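Local coordinates for type III secretion system effector protein ExoU (Pseudomonas fluorescens, PDB 4QMK) that probably acts as a patatin-like phospholipase delivered into host cells by type III secretion and targeted to the plasma membrane through phosphatidylinositol 4,5-bisphosphate binding, at residues Leu69-Gly74 against Ile108-Leu113. Numbering follows the deposited sequence.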
# COMPACT_ATOMS: atom_id res chain seq x y z
N LEU A 69 -22.76 -2.16 15.70
CA LEU A 69 -23.68 -3.26 15.36
C LEU A 69 -22.80 -4.42 14.95
O LEU A 69 -21.95 -4.28 14.05
CB LEU A 69 -24.59 -2.85 14.23
CG LEU A 69 -25.56 -3.86 13.65
CD1 LEU A 69 -26.50 -4.45 14.70
CD2 LEU A 69 -26.39 -3.15 12.59
N VAL A 70 -22.92 -5.55 15.63
CA VAL A 70 -22.08 -6.69 15.30
C VAL A 70 -22.95 -7.80 14.77
O VAL A 70 -23.83 -8.26 15.48
CB VAL A 70 -21.33 -7.23 16.56
CG1 VAL A 70 -20.44 -8.39 16.20
CG2 VAL A 70 -20.49 -6.13 17.21
N LEU A 71 -22.68 -8.26 13.56
CA LEU A 71 -23.46 -9.40 12.95
C LEU A 71 -22.65 -10.69 12.90
O LEU A 71 -21.74 -10.81 12.10
CB LEU A 71 -23.93 -9.02 11.52
CG LEU A 71 -24.61 -7.66 11.43
CD1 LEU A 71 -25.08 -7.34 10.05
CD2 LEU A 71 -25.80 -7.62 12.35
N SER A 72 -23.01 -11.68 13.71
CA SER A 72 -22.30 -12.99 13.77
C SER A 72 -22.98 -13.90 12.82
O SER A 72 -23.79 -14.72 13.18
CB SER A 72 -22.41 -13.52 15.19
OG SER A 72 -22.21 -12.43 16.08
N GLY A 73 -22.65 -13.75 11.56
CA GLY A 73 -23.47 -14.25 10.49
C GLY A 73 -23.55 -15.70 10.16
O GLY A 73 -22.97 -16.57 10.82
N GLY A 74 -24.32 -15.92 9.10
CA GLY A 74 -24.67 -17.24 8.55
C GLY A 74 -25.38 -16.83 7.29
O GLY A 74 -25.77 -15.66 7.13
N ILE A 108 -21.39 -9.83 4.25
CA ILE A 108 -22.23 -9.31 3.16
C ILE A 108 -23.20 -8.25 3.66
O ILE A 108 -23.24 -7.11 3.16
CB ILE A 108 -23.10 -10.42 2.58
CG1 ILE A 108 -22.26 -11.55 2.01
CG2 ILE A 108 -24.04 -9.86 1.51
CD1 ILE A 108 -23.10 -12.76 1.64
N CYS A 109 -23.97 -8.64 4.66
CA CYS A 109 -24.96 -7.81 5.23
C CYS A 109 -24.27 -6.58 5.83
O CYS A 109 -24.66 -5.44 5.55
CB CYS A 109 -25.77 -8.71 6.18
SG CYS A 109 -26.29 -10.33 5.53
N ALA A 110 -23.20 -6.79 6.59
CA ALA A 110 -22.52 -5.70 7.18
C ALA A 110 -22.09 -4.71 6.12
O ALA A 110 -22.24 -3.52 6.30
CB ALA A 110 -21.33 -6.17 7.95
N ALA A 111 -21.57 -5.20 5.01
CA ALA A 111 -21.13 -4.31 3.96
C ALA A 111 -22.32 -3.52 3.38
O ALA A 111 -22.24 -2.28 3.21
CB ALA A 111 -20.39 -5.04 2.87
N LEU A 112 -23.45 -4.20 3.15
CA LEU A 112 -24.60 -3.48 2.61
C LEU A 112 -25.05 -2.38 3.56
O LEU A 112 -25.31 -1.26 3.15
CB LEU A 112 -25.73 -4.43 2.30
CG LEU A 112 -25.46 -5.43 1.16
CD1 LEU A 112 -26.68 -6.30 0.87
CD2 LEU A 112 -25.05 -4.69 -0.09
N LEU A 113 -25.10 -2.68 4.84
CA LEU A 113 -25.53 -1.67 5.83
C LEU A 113 -24.52 -0.55 6.03
O LEU A 113 -24.89 0.57 6.13
CB LEU A 113 -25.87 -2.31 7.17
CG LEU A 113 -27.07 -3.24 7.18
CD1 LEU A 113 -27.24 -4.00 8.49
CD2 LEU A 113 -28.32 -2.45 6.92
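Leu71 and, at its side, Leu69 reach from a central strand of the patatin α/β core to helix 107-114, which follows a GxSxG sequence consistent with a nucleophile elbow. Strand 68-72 pairs in parallel with strand 99-103, which leads into that GxSxG turn; strand 69-72 and helix 108-113 run nearly antiparallel, at 153°, with axes 9.1 Å apart. Both leucines point their CB toward the helix. Along Leu71, CB stays short of the helix, and CG is set anti to its own carbonyl carbon (chi1 -49°). CD2 turns back along the strand to lie 4.0 Å from Leu69 CG. CD1, extended anti to CA (chi2 -178°), does all the touching: it sits 4.0 Å from Ala110 N, 4.2 Å from Cys109 CB and 4.5 Å from Ala110 CB. No hydrogen bond joins the two segments; the contact is buried van der Waals packing. Met84, from the crossover helix 81-90, also packs on Leu69 and Leu71. Beyond the strand, Gly73 and Gly74 begin a glycine-rich loop that, as in other patatins, probably contributes to the oxyanion hole. Cys109 SG is disulfide-linked to a beta-mercaptoethanol, probably from crystallisation. One turn on, Leu113 stretches CD1 back to the strand, where this methyl meets Leu71 CD1 and Leu69 CD2, both at 4.3 Å.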